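Side-chain contacts in Glucose/sorbosone dehydrogenases (PDB 2G8S), which belongs to the glucose/sorbosone dehydrogenase family of beta-propeller proteins and carries a bound calcium ion: residues H43-A46 and G47-L50; V71-A74 and P75-Q79; R153-A156 and Q157-D160; A277-N280 and S281-P285; I293-K297 and D298-I302. All coordinates share one frame; numbering follows the deposited sequence.

Contact 1. Residues H43-A46 and G47-L50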
loop_
_atom_site.group_PDB
_atom_site.type_symbol
_atom_site.label_atom_id
_atom_site.label_comp_id
_atom_site.label_asym_id
_atom_site.label_seq_id
_atom_site.Cartn_x
_atom_site.Cartn_y
_atom_site.Cartn_z
ATOM N N HIS A 43 -6.256 13.183 -13.209
ATOM C CA HIS A 43 -6.366 12.218 -14.297
ATOM C C HIS A 43 -5.238 12.459 -15.291
ATOM O O HIS A 43 -4.979 13.610 -15.675
ATOM C CB HIS A 43 -7.727 12.394 -14.982
ATOM C CG HIS A 43 -7.871 11.646 -16.274
ATOM N ND1 HIS A 43 -8.110 12.278 -17.477
ATOM C CD2 HIS A 43 -7.826 10.320 -16.547
ATOM C CE1 HIS A 43 -8.210 11.373 -18.436
ATOM N NE2 HIS A 43 -8.036 10.177 -17.901
ATOM N N TRP A 44 -4.551 11.386 -15.681
ATOM C CA TRP A 44 -3.559 11.453 -16.749
ATOM C C TRP A 44 -4.004 10.581 -17.917
ATOM O O TRP A 44 -4.496 9.475 -17.711
ATOM C CB TRP A 44 -2.177 10.996 -16.261
ATOM C CG TRP A 44 -1.142 11.134 -17.339
ATOM C CD1 TRP A 44 -0.373 12.232 -17.591
ATOM C CD2 TRP A 44 -0.798 10.160 -18.338
ATOM N NE1 TRP A 44 0.434 12.005 -18.685
ATOM C CE2 TRP A 44 0.193 10.744 -19.160
ATOM C CE3 TRP A 44 -1.226 8.853 -18.614
ATOM C CZ2 TRP A 44 0.767 10.066 -20.239
ATOM C CZ3 TRP A 44 -0.660 8.182 -19.696
ATOM C CH2 TRP A 44 0.327 8.794 -20.493
ATOM N N GLN A 45 -3.816 11.079 -19.136
ATOM C CA GLN A 45 -4.102 10.289 -20.333
ATOM C C GLN A 45 -3.172 10.677 -21.473
ATOM O O GLN A 45 -2.892 11.859 -21.680
ATOM C CB GLN A 45 -5.560 10.452 -20.768
ATOM C CG GLN A 45 -5.963 9.514 -21.905
ATOM C CD GLN A 45 -7.454 9.534 -22.180
ATOM O OE1 GLN A 45 -8.266 9.592 -21.258
ATOM N NE2 GLN A 45 -7.823 9.472 -23.457
ATOM N N ALA A 46 -2.709 9.671 -22.212
ATOM C CA ALA A 46 -1.800 9.885 -23.337
ATOM C C ALA A 46 -2.379 10.918 -24.307
ATOM O O ALA A 46 -3.537 10.810 -24.707
ATOM C CB ALA A 46 -1.540 8.569 -24.059
ATOM N N GLY A 47 -1.583 11.929 -24.646
ATOM C CA GLY A 47 -2.022 12.958 -25.584
ATOM C C GLY A 47 -2.775 14.109 -24.947
ATOM O O GLY A 47 -2.941 15.163 -25.576
ATOM N N LYS A 48 -3.246 13.908 -23.717
ATOM C CA LYS A 48 -3.973 14.942 -22.971
ATOM C C LYS A 48 -3.160 15.518 -21.817
ATOM O O LYS A 48 -3.383 16.660 -21.406
ATOM C CB LYS A 48 -5.293 14.395 -22.433
ATOM C CG LYS A 48 -6.220 13.888 -23.520
ATOM C CD LYS A 48 -7.579 13.538 -22.978
ATOM C CE LYS A 48 -8.457 12.945 -24.066
ATOM N NZ LYS A 48 -9.685 12.330 -23.488
ATOM N N GLY A 49 -2.236 14.719 -21.294
ATOM C CA GLY A 49 -1.449 15.113 -20.143
ATOM C C GLY A 49 -2.252 15.010 -18.860
ATOM O O GLY A 49 -3.166 14.188 -18.740
ATOM N N LEU A 50 -1.907 15.872 -17.912
ATOM C CA LEU A 50 -2.418 15.796 -16.559
ATOM C C LEU A 50 -3.526 16.808 -16.336
ATOM O O LEU A 50 -3.353 17.994 -16.617
ATOM C CB LEU A 50 -1.269 16.044 -15.578
ATOM C CG LEU A 50 -1.541 15.786 -14.100
ATOM C CD1 LEU A 50 -1.729 14.286 -13.833
ATOM C CD2 LEU A 50 -0.392 16.342 -13.301
#
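Trp44 and Leu50 stand across from each other where a tight hairpin opens into its two strands. With CG anti to the backbone N (chi1 -177°), the indole is carried along the partner backbone. Trp44 CB meets the methyl Leu50 CD1 at 4.1 Å, and Trp44 CG then passes Gly49 O at 3.9 Å. Further out, Trp44 CD1 comes to 3.6 Å from Gly49 C, and Trp44 NE1 lies 3.9 Å from Gly49 CA, so the ring slants past a residue that has no side chain. The backbone beneath carries a classic beta bulge: Gln45 O accepts from two successive amides, Lys48 N at 2.9 Å and Gly49 N at 3.0 Å, while Gln45 N returns a bond to Gly49 O at 3.2 Å. Gly47 and Gly49, both with positive phi, shape the reversal. On the face away from Trp44, the extended chains of Gln45 and Lys48 run side by side in the same direction. Strand 40-45 bonds to strand 32-36 through Trp44 and Met32, strand 49-50 forms the blade's outer edge, and Trp44 and Leu50 both rest on strand 8-17, at Leu13, Gln14 and Leu17.

Contact 2. Residues V71-A74 and P75-Q79. With EDO (1,2-ethanediol), chain K.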
loop_
_atom_site.group_PDB
_atom_site.type_symbol
_atom_site.label_atom_id
_atom_site.label_comp_id
_atom_site.label_asym_id
_atom_site.label_seq_id
_atom_site.Cartn_x
_atom_site.Cartn_y
_atom_site.Cartn_z
ATOM N N VAL A 71 -5.733 5.170 -4.212
ATOM C CA VAL A 71 -6.921 5.265 -5.043
ATOM C C VAL A 71 -7.090 3.911 -5.716
ATOM O O VAL A 71 -6.154 3.415 -6.344
ATOM C CB VAL A 71 -6.826 6.402 -6.100
ATOM C CG1 VAL A 71 -5.562 6.294 -6.964
ATOM C CG2 VAL A 71 -8.063 6.406 -6.978
ATOM N N VAL A 72 -8.266 3.308 -5.554
ATOM C CA VAL A 72 -8.530 1.974 -6.103
ATOM C C VAL A 72 -9.949 1.926 -6.662
ATOM O O VAL A 72 -10.881 2.392 -6.016
ATOM C CB VAL A 72 -8.345 0.854 -5.020
ATOM C CG1 VAL A 72 -8.615 -0.531 -5.610
ATOM C CG2 VAL A 72 -6.948 0.916 -4.394
ATOM N N LEU A 73 -10.120 1.353 -7.849
ATOM C CA LEU A 73 -11.458 1.199 -8.416
ATOM C C LEU A 73 -12.173 0.044 -7.735
ATOM O O LEU A 73 -11.549 -0.974 -7.426
ATOM C CB LEU A 73 -11.393 0.942 -9.923
ATOM C CG LEU A 73 -10.543 1.837 -10.816
ATOM C CD1 LEU A 73 -10.918 1.542 -12.254
ATOM C CD2 LEU A 73 -10.728 3.307 -10.523
ATOM N N ALA A 74 -13.477 0.189 -7.489
ATOM C CA ALA A 74 -14.271 -0.935 -6.981
ATOM C C ALA A 74 -14.272 -2.066 -8.018
ATOM O O ALA A 74 -14.124 -1.806 -9.217
ATOM C CB ALA A 74 -15.697 -0.487 -6.680
ATOM N N PRO A 75 -14.405 -3.323 -7.561
ATOM C CA PRO A 75 -14.434 -4.418 -8.539
ATOM C C PRO A 75 -15.544 -4.276 -9.588
ATOM O O PRO A 75 -15.348 -4.695 -10.728
ATOM C CB PRO A 75 -14.661 -5.660 -7.676
ATOM C CG PRO A 75 -14.112 -5.270 -6.325
ATOM C CD PRO A 75 -14.471 -3.816 -6.173
ATOM N N ASP A 76 -16.678 -3.694 -9.202
ATOM C CA ASP A 76 -17.804 -3.504 -10.134
ATOM C C ASP A 76 -17.820 -2.122 -10.807
ATOM O O ASP A 76 -18.885 -1.652 -11.236
ATOM C CB ASP A 76 -19.150 -3.810 -9.453
ATOM C CG ASP A 76 -19.556 -2.753 -8.429
ATOM O OD1 ASP A 76 -18.709 -1.912 -8.052
ATOM O OD2 ASP A 76 -20.726 -2.780 -7.985
ATOM N N PHE A 77 -16.649 -1.489 -10.911
ATOM C CA PHE A 77 -16.510 -0.144 -11.507
ATOM C C PHE A 77 -17.234 -0.001 -12.856
ATOM O O PHE A 77 -17.830 1.037 -13.139
ATOM C CB PHE A 77 -15.029 0.246 -11.659
ATOM C CG PHE A 77 -14.818 1.601 -12.288
ATOM C CD1 PHE A 77 -14.769 2.750 -11.499
ATOM C CD2 PHE A 77 -14.680 1.734 -13.667
ATOM C CE1 PHE A 77 -14.587 4.005 -12.074
ATOM C CE2 PHE A 77 -14.505 2.989 -14.251
ATOM C CZ PHE A 77 -14.449 4.127 -13.454
ATOM N N ALA A 78 -17.181 -1.049 -13.673
ATOM C CA ALA A 78 -17.824 -1.045 -14.992
ATOM C C ALA A 78 -19.293 -0.635 -14.928
ATOM O O ALA A 78 -19.810 -0.031 -15.881
ATOM C CB ALA A 78 -17.681 -2.404 -15.659
ATOM N N GLN A 79 -19.956 -0.958 -13.819
ATOM C CA GLN A 79 -21.360 -0.585 -13.612
ATOM C C GLN A 79 -21.507 0.575 -12.623
ATOM O O GLN A 79 -22.263 1.518 -12.871
ATOM C CB GLN A 79 -22.197 -1.783 -13.143
ATOM C CG GLN A 79 -22.438 -2.868 -14.207
ATOM C CD GLN A 79 -21.261 -3.815 -14.390
ATOM O OE1 GLN A 79 -20.881 -4.148 -15.518
ATOM N NE2 GLN A 79 -20.682 -4.261 -13.284
HETATM C C1 EDO K . -19.124 -3.413 -5.021
HETATM O O1 EDO K . -18.513 -2.175 -5.408
HETATM C C2 EDO K . -18.198 -4.595 -5.306
HETATM O O2 EDO K . -17.636 -4.523 -6.625
#
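Leu73 lays one methyl on the ring of Phe77, four residues on. Leu73 CD1 sits 4.0 Å from the ring centroid and 14° off the normal, a CH-pi contact over the face, and Leu73 CB adds a 4.1 Å approach to Phe77 CB. Phe77 reaches back because its ring is set trans to the backbone N (chi1 179°). The turn beneath brings the two together: Phe77 N donates to Ala74 O at 3.1 Å, closing a type I beta turn from Ala74 to Phe77, with the donor well above the carbonyl plane. On the outer side of this turn, Asp76, at the N-cap position though its side chain makes no capping bond, holds a 1,2-ethanediol, probably from the crystallisation liquor. EDO O1 donates to Asp76 OD1 at 2.7 Å, and EDO O2 accepts a weak bond from Asp76 N at 2.9 Å. The diol also comes against Pro75, whose CD is 3.3 Å from EDO O2. In the next shell Ser80 OG, in the short helix that follows, bonds to Asp76 OD1. Strand 68-73 thus passes through the turn into helix 77-80 and on to strand 82-90, where Ile83 packs against both Leu73 and Phe77; Pro27 touches the same pair, and Pro75 leans on Phe137 of strand 135-137.

Contact 3. Residues R153-A156 and Q157-D160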
loop_
_atom_site.group_PDB
_atom_site.type_symbol
_atom_site.label_atom_id
_atom_site.label_comp_id
_atom_site.label_asym_id
_atom_site.label_seq_id
_atom_site.Cartn_x
_atom_site.Cartn_y
_atom_site.Cartn_z
ATOM N N ARG A 153 4.585 1.711 19.047
ATOM C CA ARG A 153 4.953 0.317 18.771
ATOM C C ARG A 153 4.046 -0.738 19.414
ATOM O O ARG A 153 3.539 -1.618 18.719
ATOM C CB ARG A 153 6.418 0.047 19.151
ATOM C CG ARG A 153 7.447 0.781 18.317
ATOM C CD ARG A 153 8.842 0.196 18.545
ATOM N NE ARG A 153 9.437 0.695 19.783
ATOM C CZ ARG A 153 10.292 1.711 19.843
ATOM N NH1 ARG A 153 10.682 2.330 18.734
ATOM N NH2 ARG A 153 10.767 2.101 21.015
ATOM N N PRO A 154 3.829 -0.655 20.748
ATOM C CA PRO A 154 3.084 -1.738 21.406
ATOM C C PRO A 154 1.644 -1.931 20.944
ATOM O O PRO A 154 1.078 -3.026 21.124
ATOM C CB PRO A 154 3.066 -1.310 22.880
ATOM C CG PRO A 154 4.124 -0.341 23.033
ATOM C CD PRO A 154 4.264 0.361 21.727
ATOM N N THR A 155 1.054 -0.881 20.369
ATOM C CA THR A 155 -0.365 -0.902 20.009
ATOM C C THR A 155 -0.656 -1.913 18.912
ATOM O O THR A 155 -1.802 -2.351 18.765
ATOM C CB THR A 155 -0.906 0.483 19.600
ATOM O OG1 THR A 155 -0.190 0.959 18.455
ATOM C CG2 THR A 155 -0.741 1.476 20.734
ATOM N N ALA A 156 0.375 -2.312 18.163
ATOM C CA ALA A 156 0.184 -3.304 17.105
ATOM C C ALA A 156 -0.320 -4.640 17.662
ATOM O O ALA A 156 -0.981 -5.400 16.957
ATOM C CB ALA A 156 1.473 -3.503 16.309
ATOM N N GLN A 157 0.005 -4.924 18.927
ATOM C CA GLN A 157 -0.426 -6.160 19.576
ATOM C C GLN A 157 -1.815 -6.067 20.226
ATOM O O GLN A 157 -2.392 -7.090 20.610
ATOM C CB GLN A 157 0.595 -6.574 20.643
ATOM C CG GLN A 157 1.935 -7.010 20.070
ATOM C CD GLN A 157 1.817 -8.289 19.281
ATOM O OE1 GLN A 157 1.342 -9.302 19.794
ATOM N NE2 GLN A 157 2.239 -8.253 18.020
ATOM N N ASP A 158 -2.330 -4.849 20.361
ATOM C CA ASP A 158 -3.574 -4.614 21.100
ATOM C C ASP A 158 -4.776 -4.804 20.185
ATOM O O ASP A 158 -4.955 -4.035 19.239
ATOM C CB ASP A 158 -3.602 -3.191 21.654
ATOM C CG ASP A 158 -2.564 -2.945 22.741
ATOM O OD1 ASP A 158 -2.018 -3.928 23.296
ATOM O OD2 ASP A 158 -2.313 -1.755 23.043
ATOM N N LEU A 159 -5.613 -5.798 20.483
ATOM C CA LEU A 159 -6.764 -6.091 19.620
ATOM C C LEU A 159 -7.905 -5.084 19.737
ATOM O O LEU A 159 -8.818 -5.095 18.904
ATOM C CB LEU A 159 -7.271 -7.528 19.820
ATOM C CG LEU A 159 -6.283 -8.644 19.441
ATOM C CD1 LEU A 159 -6.899 -9.998 19.713
ATOM C CD2 LEU A 159 -5.845 -8.567 17.982
ATOM N N ASP A 160 -7.860 -4.223 20.758
ATOM C CA ASP A 160 -8.842 -3.144 20.910
ATOM C C ASP A 160 -8.496 -1.881 20.110
ATOM O O ASP A 160 -9.257 -0.907 20.114
ATOM C CB ASP A 160 -9.039 -2.789 22.394
ATOM C CG ASP A 160 -7.780 -2.219 23.048
ATOM O OD1 ASP A 160 -6.666 -2.714 22.785
ATOM O OD2 ASP A 160 -7.906 -1.286 23.879
HETATM O O HOH W 1 0.753 -4.141 23.611
#
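Pro154 and Thr155 meet Gln157 and Asp158 through two successive 3-10 turns, in the long loop between strands 142-147 and 165-170. Gln157 N donates to Pro154 O at 3.1 Å and Asp158 N to Thr155 O at 3.0 Å; both donors stand above the planes of their carbonyls. A water ties the first turn to the second: it donates to Pro154 O at 2.7 Å and to Asp158 OD1 at 2.8 Å, giving the proline carbonyl a second partner. Asp158 folds back over the turn, its CB 3.5 Å from Thr155 O and its OD2 3.7 Å from Thr155 CA, and that same OD2 is salt-bridged to Lys161. The loop links the two central strands of one propeller blade. Gln157 CB passes 3.6 Å from Pro154 O, and the chain then bends at chi2 (-67°), its amide bonded to Asn232 ND2 and Trp235 O. Asn232 directly precedes Tyr233 of the calcium site and Trp235 lies two residues after it; the side chain of Gln157 is about 8 Å from the calcium ion at its nearest atom. Thr155 OG1 is bonded to Gln152 O, while Arg153 forms a salt bridge with Glu251.

Contact 4. Residues A277-N280 and S281-P285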
loop_
_atom_site.group_PDB
_atom_site.type_symbol
_atom_site.label_atom_id
_atom_site.label_comp_id
_atom_site.label_asym_id
_atom_site.label_seq_id
_atom_site.Cartn_x
_atom_site.Cartn_y
_atom_site.Cartn_z
ATOM N N ALA A 277 4.019 -5.093 -7.296
ATOM C CA ALA A 277 3.203 -5.610 -8.390
ATOM C C ALA A 277 3.724 -6.966 -8.834
ATOM O O ALA A 277 4.922 -7.132 -9.085
ATOM C CB ALA A 277 3.230 -4.647 -9.559
ATOM N N PHE A 278 2.827 -7.939 -8.904
ATOM C CA PHE A 278 3.151 -9.229 -9.519
ATOM C C PHE A 278 3.018 -9.099 -11.027
ATOM O O PHE A 278 2.160 -8.358 -11.524
ATOM C CB PHE A 278 2.182 -10.314 -9.032
ATOM C CG PHE A 278 2.305 -10.628 -7.565
ATOM C CD1 PHE A 278 3.287 -11.501 -7.115
ATOM C CD2 PHE A 278 1.442 -10.050 -6.633
ATOM C CE1 PHE A 278 3.418 -11.788 -5.750
ATOM C CE2 PHE A 278 1.568 -10.323 -5.272
ATOM C CZ PHE A 278 2.549 -11.196 -4.831
ATOM N N TYR A 279 3.839 -9.861 -11.746
ATOM C CA TYR A 279 3.838 -9.809 -13.207
ATOM C C TYR A 279 3.456 -11.171 -13.781
ATOM O O TYR A 279 4.187 -12.141 -13.593
ATOM C CB TYR A 279 5.186 -9.335 -13.752
ATOM C CG TYR A 279 5.076 -8.974 -15.212
ATOM C CD1 TYR A 279 4.843 -7.658 -15.610
ATOM C CD2 TYR A 279 5.170 -9.960 -16.193
ATOM C CE1 TYR A 279 4.725 -7.335 -16.958
ATOM C CE2 TYR A 279 5.055 -9.655 -17.523
ATOM C CZ TYR A 279 4.835 -8.343 -17.907
ATOM O OH TYR A 279 4.708 -8.049 -19.241
ATOM N N ASN A 280 2.307 -11.206 -14.461
ATOM C CA ASN A 280 1.748 -12.465 -14.969
ATOM C C ASN A 280 1.274 -12.345 -16.420
ATOM O O ASN A 280 0.341 -13.033 -16.852
ATOM C CB ASN A 280 0.599 -12.931 -14.071
ATOM C CG ASN A 280 -0.610 -12.022 -14.159
ATOM O OD1 ASN A 280 -0.500 -10.872 -14.572
ATOM N ND2 ASN A 280 -1.771 -12.537 -13.773
ATOM N N SER A 281 1.958 -11.498 -17.189
ATOM C CA SER A 281 1.606 -11.236 -18.588
ATOM C C SER A 281 2.591 -11.874 -19.562
ATOM O O SER A 281 3.781 -11.968 -19.281
ATOM C CB SER A 281 1.542 -9.721 -18.831
ATOM O OG SER A 281 1.407 -9.406 -20.213
ATOM N N ASP A 282 2.083 -12.319 -20.710
ATOM C CA ASP A 282 2.945 -12.795 -21.792
ATOM C C ASP A 282 3.506 -11.653 -22.647
ATOM O O ASP A 282 4.285 -11.899 -23.576
ATOM C CB ASP A 282 2.203 -13.804 -22.680
ATOM C CG ASP A 282 2.072 -15.174 -22.037
ATOM O OD1 ASP A 282 2.850 -15.484 -21.109
ATOM O OD2 ASP A 282 1.175 -15.930 -22.475
ATOM N N LYS A 283 3.159 -10.405 -22.332
ATOM C CA LYS A 283 3.753 -9.286 -23.079
ATOM C C LYS A 283 5.280 -9.322 -23.015
ATOM O O LYS A 283 5.953 -9.237 -24.045
ATOM C CB LYS A 283 3.212 -7.919 -22.612
ATOM C CG LYS A 283 3.965 -6.690 -23.190
ATOM C CD LYS A 283 3.891 -6.553 -24.735
ATOM C CE LYS A 283 4.847 -5.462 -25.224
ATOM N NZ LYS A 283 5.028 -5.393 -26.713
ATOM N N PHE A 284 5.816 -9.485 -21.804
ATOM C CA PHE A 284 7.244 -9.620 -21.592
ATOM C C PHE A 284 7.472 -10.913 -20.834
ATOM O O PHE A 284 7.522 -10.912 -19.603
ATOM C CB PHE A 284 7.795 -8.422 -20.827
ATOM C CG PHE A 284 7.696 -7.138 -21.589
ATOM C CD1 PHE A 284 8.426 -6.964 -22.764
ATOM C CD2 PHE A 284 6.860 -6.105 -21.152
ATOM C CE1 PHE A 284 8.330 -5.784 -23.495
ATOM C CE2 PHE A 284 6.768 -4.917 -21.875
ATOM C CZ PHE A 284 7.503 -4.762 -23.054
ATOM N N PRO A 285 7.575 -12.032 -21.574
ATOM C CA PRO A 285 7.675 -13.335 -20.915
ATOM C C PRO A 285 8.844 -13.453 -19.942
ATOM O O PRO A 285 8.758 -14.229 -18.987
ATOM C CB PRO A 285 7.836 -14.313 -22.087
ATOM C CG PRO A 285 7.182 -13.629 -23.234
ATOM C CD PRO A 285 7.556 -12.171 -23.046
#
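Tyr279 swings its CG anti to the backbone N (chi1 -167°), which sends the phenol along the chain that follows, so that its hydroxyl reaches Phe284, five residues on. There Phe284 N makes a weak hydrogen bond to Tyr279 OH at 3.1 Å. The same hydroxyl lies at the edge of the Phe284 ring, near its plane, with Tyr279 OH 3.5 Å from Phe284 CD2; the two aromatic side chains lie at a slant to each other, and Tyr279 CZ comes to 4.2 Å from Phe284 CB. Ser281 fills the inside of the bend: its CB is 3.6 Å from Tyr279 OH, and its carbonyl O is 3.2 Å from Tyr279 CE2. The serine also shapes the loop. Its OG, turned opposite the backbone N (chi1 171°), accepts a nearly straight bond from Lys283 N at 2.9 Å, an ST turn that carries the chain round the tyrosine. This loop follows the first strand of a propeller blade, 273-279, and leads to the second, 290-295. Just before Phe284, Lys283 CG lies over one face of its ring, toward the rim, 3.5 Å above the plane. Gly334 O takes a hydrogen bond from Tyr279 OH, so the buried hydroxyl is gripped from the adjoining blade as well. Trp287 meets Tyr279 edge-to-face and Tyr335 does the same with Phe284, whose side chain also touches Ser351 and Pro352 of strand 345-352.

Contact 5. Residues I293-K297 and D298-I302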
loop_
_atom_site.group_PDB
_atom_site.type_symbol
_atom_site.label_atom_id
_atom_site.label_comp_id
_atom_site.label_asym_id
_atom_site.label_seq_id
_atom_site.Cartn_x
_atom_site.Cartn_y
_atom_site.Cartn_z
ATOM N N ILE A 293 9.067 -4.626 -6.517
ATOM C CA ILE A 293 8.829 -3.874 -5.281
ATOM C C ILE A 293 9.603 -2.563 -5.285
ATOM O O ILE A 293 10.822 -2.546 -5.486
ATOM C CB ILE A 293 9.227 -4.693 -4.020
ATOM C CG1 ILE A 293 8.581 -6.084 -4.058
ATOM C CG2 ILE A 293 8.853 -3.923 -2.753
ATOM C CD1 ILE A 293 8.885 -6.951 -2.821
ATOM N N GLY A 294 8.899 -1.455 -5.071
ATOM C CA GLY A 294 9.580 -0.173 -4.981
ATOM C C GLY A 294 10.461 -0.097 -3.747
ATOM O O GLY A 294 10.179 -0.741 -2.732
ATOM N N ALA A 295 11.528 0.697 -3.840
ATOM C CA ALA A 295 12.388 0.963 -2.702
ATOM C C ALA A 295 12.562 2.470 -2.563
ATOM O O ALA A 295 13.104 3.144 -3.458
ATOM C CB ALA A 295 13.730 0.252 -2.870
ATOM N N LEU A 296 12.072 3.007 -1.449
ATOM C CA LEU A 296 12.166 4.443 -1.195
ATOM C C LEU A 296 13.589 4.877 -0.843
ATOM O O LEU A 296 14.087 5.879 -1.363
ATOM C CB LEU A 296 11.199 4.863 -0.083
ATOM C CG LEU A 296 9.710 4.772 -0.436
ATOM C CD1 LEU A 296 8.878 4.645 0.831
ATOM C CD2 LEU A 296 9.277 5.982 -1.258
ATOM N N LYS A 297 14.242 4.120 0.038
ATOM C CA LYS A 297 15.580 4.454 0.519
ATOM C C LYS A 297 16.663 4.093 -0.505
ATOM O O LYS A 297 17.588 4.873 -0.754
ATOM C CB LYS A 297 15.822 3.744 1.857
ATOM C CG LYS A 297 17.205 3.917 2.480
ATOM C CD LYS A 297 17.282 3.138 3.799
ATOM C CE LYS A 297 18.593 3.387 4.535
ATOM N NZ LYS A 297 19.787 3.158 3.676
ATOM N N ASP A 298 16.547 2.900 -1.086
ATOM C CA ASP A 298 17.504 2.445 -2.108
ATOM C C ASP A 298 17.296 3.120 -3.468
ATOM O O ASP A 298 18.156 3.010 -4.358
ATOM C CB ASP A 298 17.454 0.930 -2.276
ATOM C CG ASP A 298 18.091 0.178 -1.122
ATOM O OD1 ASP A 298 18.841 0.775 -0.313
ATOM O OD2 ASP A 298 17.836 -1.040 -1.035
ATOM N N LYS A 299 16.150 3.788 -3.627
ATOM C CA LYS A 299 15.864 4.583 -4.818
ATOM C C LYS A 299 15.913 3.728 -6.082
ATOM O O LYS A 299 16.575 4.062 -7.064
ATOM C CB LYS A 299 16.820 5.786 -4.918
ATOM C CG LYS A 299 16.752 6.741 -3.722
ATOM C CD LYS A 299 17.591 8.000 -3.927
ATOM C CE LYS A 299 17.520 8.871 -2.696
ATOM N NZ LYS A 299 18.317 10.120 -2.851
ATOM N N ASP A 300 15.204 2.605 -6.041
ATOM C CA ASP A 300 15.119 1.703 -7.186
ATOM C C ASP A 300 13.961 0.723 -7.016
ATOM O O ASP A 300 13.162 0.873 -6.091
ATOM C CB ASP A 300 16.465 1.007 -7.487
ATOM C CG ASP A 300 16.993 0.133 -6.344
ATOM O OD1 ASP A 300 16.231 -0.273 -5.439
ATOM O OD2 ASP A 300 18.214 -0.171 -6.388
ATOM N N VAL A 301 13.860 -0.231 -7.936
ATOM C CA VAL A 301 12.862 -1.294 -7.889
ATOM C C VAL A 301 13.552 -2.643 -7.709
ATOM O O VAL A 301 14.533 -2.960 -8.389
ATOM C CB VAL A 301 11.968 -1.282 -9.156
ATOM C CG1 VAL A 301 11.115 -2.567 -9.258
ATOM C CG2 VAL A 301 11.085 -0.027 -9.155
ATOM N N ILE A 302 13.040 -3.422 -6.761
ATOM C CA ILE A 302 13.538 -4.759 -6.508
ATOM C C ILE A 302 12.800 -5.741 -7.404
ATOM O O ILE A 302 11.565 -5.755 -7.435
ATOM C CB ILE A 302 13.341 -5.156 -5.035
ATOM C CG1 ILE A 302 13.765 -4.017 -4.090
ATOM C CG2 ILE A 302 14.127 -6.427 -4.727
ATOM C CD1 ILE A 302 13.362 -4.283 -2.644
#
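Ile293 and Ile302 face each other as an antiparallel hydrogen-bonded pair, and the backbone bonds start there: Ile293 N to Ile302 O at 2.9 Å and Ile302 N to Ile293 O at 2.7 Å. Two residues nearer the turn, Ala295 N gives a bond of 2.8 Å to Asp300 O, whereas the return bond from Asp300 N to Ala295 O is stretched to 3.4 Å and weak. Apolar contacts follow the same register. Ile293 CB lies 4.3 Å from Ile302 CB, and the methyl Ala295 CB extends this patch, 4.4 Å from Ile302 CG1 and 3.8 Å from Asp298 CB. Val301 turns to the other face of the sheet, opposite Gly294, and packs on Ile325 and Val328 of strand 325-330. Charged groups gather on the Ala295 side. Asp300 has its CG between the backbone N and the carbonyl carbon (chi1 61°), which folds the carboxylate over the alanine, with Asp300 OD1 3.6 Å from Ala295 CB. Both Asp298 OD2 and Asp300 OD1 form salt bridges to Arg316 NH1, a shared cation that would offset two neighbouring negative charges, and Asp300 OD2 is also bonded to Thr319 OG1. The reversal runs through Leu296, Lys297 and Asp298 in right-handed helical conformations and then Lys299 in a left-handed one (phi 59°). Lys299 and Asp300 together face Ala295, a G1 beta bulge closing the hairpin between the two central strands of a propeller blade.

How the contacts relate
From the N terminus the five contacts come in series; none nests in or crosses another. Contact 1 closes the hairpin between the last two strands of its blade, and contact 2 turns the chain from strand 68-73 towards 82-90 in the next. Contact 3 winds part of the loop between strands 142-147 and 165-170, across the chain's centre from contact 1, with centres about 43 Å apart. Contacts 4 and 5 share a later blade: the first follows strand 273-279, the second joins 290-295 to 300-307, and their nearest atoms are about 5 Å apart. Contacts 1, 4 and 5 all reach the sheet that unites the N-terminal strand 8-17 with the C-terminal strand 345-352.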